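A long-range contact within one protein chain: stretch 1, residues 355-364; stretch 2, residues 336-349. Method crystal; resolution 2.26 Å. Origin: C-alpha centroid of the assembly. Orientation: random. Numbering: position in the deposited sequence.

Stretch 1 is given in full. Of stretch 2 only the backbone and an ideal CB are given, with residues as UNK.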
# COMPACT_ATOMS: atom_id res chain seq x y z
N LYS A 355 -8.98 0.06 32.04
CA LYS A 355 -8.68 -0.15 30.61
C LYS A 355 -8.64 1.14 29.82
O LYS A 355 -7.91 1.24 28.86
CB LYS A 355 -9.62 -1.16 29.98
CG LYS A 355 -10.99 -0.59 29.59
CD LYS A 355 -12.07 -1.70 29.40
CE LYS A 355 -13.48 -1.12 29.36
NZ LYS A 355 -14.38 -1.71 28.38
N TYR A 356 -9.35 2.17 30.27
CA TYR A 356 -9.33 3.47 29.63
C TYR A 356 -8.01 4.15 29.88
O TYR A 356 -7.40 4.78 28.99
CB TYR A 356 -10.49 4.39 30.11
CG TYR A 356 -11.89 3.78 29.91
CD1 TYR A 356 -12.21 3.10 28.75
CD2 TYR A 356 -12.88 3.92 30.85
CE1 TYR A 356 -13.47 2.56 28.56
CE2 TYR A 356 -14.15 3.37 30.67
CZ TYR A 356 -14.42 2.68 29.54
OH TYR A 356 -15.67 2.15 29.33
N ALA A 357 -7.56 4.08 31.13
CA ALA A 357 -6.34 4.74 31.47
C ALA A 357 -5.15 3.98 30.89
O ALA A 357 -4.11 4.56 30.66
CB ALA A 357 -6.22 4.92 32.99
N ASP A 358 -5.30 2.68 30.70
CA ASP A 358 -4.29 1.83 30.10
C ASP A 358 -4.02 2.29 28.68
O ASP A 358 -2.86 2.50 28.33
CB ASP A 358 -4.69 0.36 30.10
CG ASP A 358 -4.61 -0.27 31.49
OD1 ASP A 358 -3.94 0.28 32.45
OD2 ASP A 358 -5.19 -1.37 31.63
N VAL A 359 -5.07 2.59 27.95
CA VAL A 359 -4.96 3.16 26.62
C VAL A 359 -4.38 4.55 26.62
O VAL A 359 -3.50 4.90 25.78
CB VAL A 359 -6.28 3.11 25.88
CG1 VAL A 359 -6.24 3.82 24.56
CG2 VAL A 359 -6.62 1.66 25.60
N MSE A 360 -4.86 5.39 27.53
CA MSE A 360 -4.35 6.72 27.65
C MSE A 360 -2.85 6.63 27.79
O MSE A 360 -2.12 7.39 27.15
CB MSE A 360 -4.97 7.35 28.92
CG MSE A 360 -4.46 8.74 29.18
SE MSE A 360 -5.14 9.57 30.85
CE MSE A 360 -6.85 9.73 30.20
N GLU A 361 -2.39 5.74 28.68
CA GLU A 361 -0.97 5.63 28.98
C GLU A 361 -0.21 5.11 27.77
O GLU A 361 0.86 5.62 27.41
CB GLU A 361 -0.79 4.72 30.18
CG GLU A 361 0.62 4.28 30.47
CD GLU A 361 0.71 3.42 31.71
OE1 GLU A 361 0.31 2.22 31.62
OE2 GLU A 361 1.21 3.92 32.77
N ARG A 362 -0.76 4.08 27.10
CA ARG A 362 -0.17 3.58 25.83
C ARG A 362 0.06 4.73 24.79
O ARG A 362 1.17 4.89 24.28
CB ARG A 362 -1.06 2.53 25.25
CG ARG A 362 -0.53 1.81 24.04
CD ARG A 362 -1.55 0.83 23.48
NE ARG A 362 -1.76 -0.33 24.32
CZ ARG A 362 -0.87 -1.29 24.53
NH1 ARG A 362 0.34 -1.29 23.93
NH2 ARG A 362 -1.17 -2.30 25.32
N ALA A 363 -0.94 5.55 24.57
CA ALA A 363 -0.79 6.67 23.65
C ALA A 363 0.22 7.70 24.11
O ALA A 363 1.06 8.19 23.31
CB ALA A 363 -2.09 7.33 23.34
N LEU A 364 0.21 7.96 25.39
CA LEU A 364 1.08 8.95 25.96
C LEU A 364 2.55 8.62 25.89
O LEU A 364 3.39 9.54 25.68
CB LEU A 364 0.72 9.22 27.43
CG LEU A 364 -0.47 10.16 27.69
CD1 LEU A 364 -0.73 10.18 29.21
CD2 LEU A 364 -0.21 11.59 27.22
N UNK A 336 -4.18 12.08 15.91
CA UNK A 336 -5.20 11.08 16.22
C UNK A 336 -4.87 10.44 17.54
O UNK A 336 -5.78 10.07 18.27
CB UNK A 336 -5.30 10.02 15.12
N UNK A 337 -3.59 10.25 17.82
CA UNK A 337 -3.18 9.64 19.07
C UNK A 337 -3.41 10.62 20.25
O UNK A 337 -3.84 10.20 21.32
CB UNK A 337 -1.71 9.22 18.99
N UNK A 338 -3.18 11.92 20.00
CA UNK A 338 -3.52 12.94 20.95
C UNK A 338 -5.02 12.90 21.17
O UNK A 338 -5.51 12.96 22.31
CB UNK A 338 -3.06 14.32 20.47
N UNK A 339 -5.80 12.82 20.10
CA UNK A 339 -7.27 12.80 20.25
C UNK A 339 -7.73 11.56 21.04
O UNK A 339 -8.69 11.62 21.80
CB UNK A 339 -7.94 12.82 18.88
N UNK A 340 -7.01 10.45 20.90
CA UNK A 340 -7.37 9.28 21.68
C UNK A 340 -7.17 9.57 23.16
O UNK A 340 -7.95 9.17 24.00
CB UNK A 340 -6.55 8.06 21.25
N UNK A 341 -6.11 10.27 23.49
CA UNK A 341 -5.89 10.62 24.88
C UNK A 341 -7.09 11.45 25.43
O UNK A 341 -7.57 11.18 26.53
CB UNK A 341 -4.58 11.40 25.02
N UNK A 342 -7.53 12.44 24.67
CA UNK A 342 -8.68 13.26 25.08
C UNK A 342 -9.90 12.36 25.32
O UNK A 342 -10.62 12.55 26.30
CB UNK A 342 -9.00 14.32 24.02
N UNK A 343 -10.14 11.43 24.41
CA UNK A 343 -11.28 10.54 24.51
C UNK A 343 -11.20 9.74 25.80
O UNK A 343 -12.19 9.66 26.53
CB UNK A 343 -11.35 9.61 23.30
N UNK A 344 -10.03 9.19 26.11
CA UNK A 344 -9.91 8.34 27.27
C UNK A 344 -10.28 9.10 28.55
O UNK A 344 -10.85 8.55 29.48
CB UNK A 344 -8.49 7.78 27.37
N UNK A 345 -9.91 10.35 28.61
CA UNK A 345 -10.21 11.13 29.77
C UNK A 345 -11.73 11.25 29.99
O UNK A 345 -12.16 11.18 31.10
CB UNK A 345 -9.57 12.51 29.64
N UNK A 346 -12.51 11.48 28.94
CA UNK A 346 -13.95 11.51 29.07
C UNK A 346 -14.52 10.14 29.37
O UNK A 346 -15.56 10.03 30.04
CB UNK A 346 -14.58 12.07 27.79
N UNK A 347 -13.91 9.08 28.82
CA UNK A 347 -14.43 7.73 29.11
C UNK A 347 -14.26 7.50 30.59
O UNK A 347 -15.11 6.89 31.21
CB UNK A 347 -13.72 6.65 28.30
N UNK A 348 -13.16 7.92 31.15
CA UNK A 348 -12.93 7.76 32.57
C UNK A 348 -13.99 8.47 33.42
O UNK A 348 -14.33 8.01 34.47
CB UNK A 348 -11.54 8.28 32.93
N UNK A 349 -14.49 9.61 32.96
CA UNK A 349 -15.55 10.33 33.67
C UNK A 349 -16.88 9.63 33.51
O UNK A 349 -17.77 9.76 34.32
CB UNK A 349 -15.66 11.77 33.17

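The two stretches are helices running nearly antiparallel, at 159° between their N-to-C directions, with axes 8.8 Å apart at closest approach. The phi/psi values throughout 336-349 are helical and admit any residue; proline is disfavoured because it has no N-H for the helix hydrogen bonds, and glycine because it is flexible.

Position 336 has nothing of stretch 1 within reach, so this contact sets no preference; it is Ala336. At 337 the CB points toward stretch 1, 4.8 Å from the CB of Ala363; a small residue would suit it, and a larger one is not excluded if its chain turns aside. Ser337 fits; its OG is hydrogen-bonded elsewhere in the structure, and its backbone O lies 3.9 Å from Ala363 CB. Positions 338 and 339 are unconstrained from this side and hold Ile338, pointing away, and Ala339.

Position 340 points toward an apolar patch, its CB 5.0 Å from Ala363 CB and 5.4 Å from Val359 CG1. That gap calls for a medium aliphatic chain such as leucine, isoleucine or methionine. Leu340, chi1 t and chi2 p, brings CD2 to 3.8 Å from Val359 CG1. At 341 the CB lies sideways, amid Met360, Ala363 and Leu364, where a compact branched residue would serve. Val341 places CG2 3.7 Å from Ala363 CB and 4.2 Å from Leu364 CD2, while its CG1 lies 4.2 Å from Met360 CG.

Positions 342 and 343 meet no atom of stretch 1, so many residues would do; they are Phe342, directed away, and Trp343, directed sideways.

Position 344 points straight at the neighbouring helix, its CB 3.6 Å from Tyr356 O and 3.8 Å from Met360 CE. Little space remains, favouring alanine, serine, threonine or valine. Thr344 sets CG2 3.5 Å from Tyr356 O and 4.0 Å from Val359 CG1, and its OG1 is placed to donate to Val341 O within its own helix, though OG1 is crowded in the model and its place is less certain.

At 345 the CB touches Met360 CE at 3.9 Å but the direction is away overall, so a long chain can leave the contact. Arg345 does so in an extended conformation. Position 346 points away, open to polar residues; Arg346 NH1 forms a salt bridge with OE1 of 349, at 2.9 Å.

Position 347 points toward the ring of Tyr356, its CB 3.8 Å from CG, which suits a flexible apolar chain. Selenomethionine Met347 lays CB over one face, 3.7 Å from the ring centroid, and its CE reaches 3.7 Å from Tyr356 CZ. At 348, sideways, the CB is 4.9 Å from Tyr356 CB, leaving room for a branched aliphatic chain. Leu348 fills it, with CD2 3.7 Å from Tyr356 CB and CD1 3.8 Å from Met360 CE. Position 349 points away and suits a polar residue; Glu349 pairs with Arg346.

Stretch 2 (336-349) ASIALVFWTRRMLE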
# COMPACT_ATOMS: atom_id res chain seq x y z
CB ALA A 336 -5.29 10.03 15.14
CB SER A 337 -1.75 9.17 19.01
OG SER A 337 -1.70 7.92 18.36
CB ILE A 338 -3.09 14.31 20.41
CG1 ILE A 338 -1.56 14.40 20.33
CG2 ILE A 338 -3.67 15.43 21.25
CD1 ILE A 338 -1.09 15.65 19.60
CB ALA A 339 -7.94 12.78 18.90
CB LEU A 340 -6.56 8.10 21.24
CG LEU A 340 -6.67 6.76 21.95
CD1 LEU A 340 -8.12 6.26 21.95
CD2 LEU A 340 -5.76 5.76 21.27
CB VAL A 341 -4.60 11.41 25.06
CG1 VAL A 341 -4.48 11.93 26.51
CG2 VAL A 341 -3.40 10.52 24.73
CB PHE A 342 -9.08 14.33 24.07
CG PHE A 342 -8.01 15.33 23.73
CD1 PHE A 342 -7.03 15.71 24.64
CD2 PHE A 342 -7.99 15.93 22.47
CE1 PHE A 342 -6.05 16.65 24.30
CE2 PHE A 342 -7.02 16.89 22.13
CZ PHE A 342 -6.05 17.26 23.06
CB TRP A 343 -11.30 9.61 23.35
CG TRP A 343 -12.50 8.76 23.27
CD1 TRP A 343 -13.71 8.98 23.87
CD2 TRP A 343 -12.66 7.57 22.49
NE1 TRP A 343 -14.59 8.01 23.51
CE2 TRP A 343 -13.98 7.13 22.65
CE3 TRP A 343 -11.81 6.86 21.64
CZ2 TRP A 343 -14.49 5.97 22.02
CZ3 TRP A 343 -12.31 5.70 21.01
CH2 TRP A 343 -13.64 5.28 21.19
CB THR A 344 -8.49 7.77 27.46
OG1 THR A 344 -7.54 8.85 27.55
CG2 THR A 344 -8.11 6.88 26.27
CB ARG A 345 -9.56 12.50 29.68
CG ARG A 345 -9.46 13.21 31.02
CD ARG A 345 -8.98 14.61 30.76
NE ARG A 345 -9.14 15.50 31.89
CZ ARG A 345 -8.87 16.79 31.85
NH1 ARG A 345 -8.41 17.36 30.74
NH2 ARG A 345 -9.05 17.53 32.93
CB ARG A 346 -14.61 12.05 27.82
CG ARG A 346 -14.30 13.51 27.56
CD ARG A 346 -14.80 14.40 28.68
NE ARG A 346 -14.87 15.81 28.31
CZ ARG A 346 -15.31 16.78 29.10
NH1 ARG A 346 -15.73 16.50 30.32
NH2 ARG A 346 -15.31 18.06 28.69
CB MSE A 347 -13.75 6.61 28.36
CG MSE A 347 -13.99 6.62 26.84
SE MSE A 347 -15.87 6.41 26.36
CE MSE A 347 -16.17 4.53 26.86
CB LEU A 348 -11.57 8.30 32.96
CG LEU A 348 -10.45 7.32 32.61
CD1 LEU A 348 -9.10 7.99 32.78
CD2 LEU A 348 -10.56 6.06 33.45
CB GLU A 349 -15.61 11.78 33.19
CG GLU A 349 -14.35 12.55 33.63
CD GLU A 349 -14.16 13.92 32.95
OE1 GLU A 349 -15.07 14.34 32.19
OE2 GLU A 349 -13.09 14.54 33.15
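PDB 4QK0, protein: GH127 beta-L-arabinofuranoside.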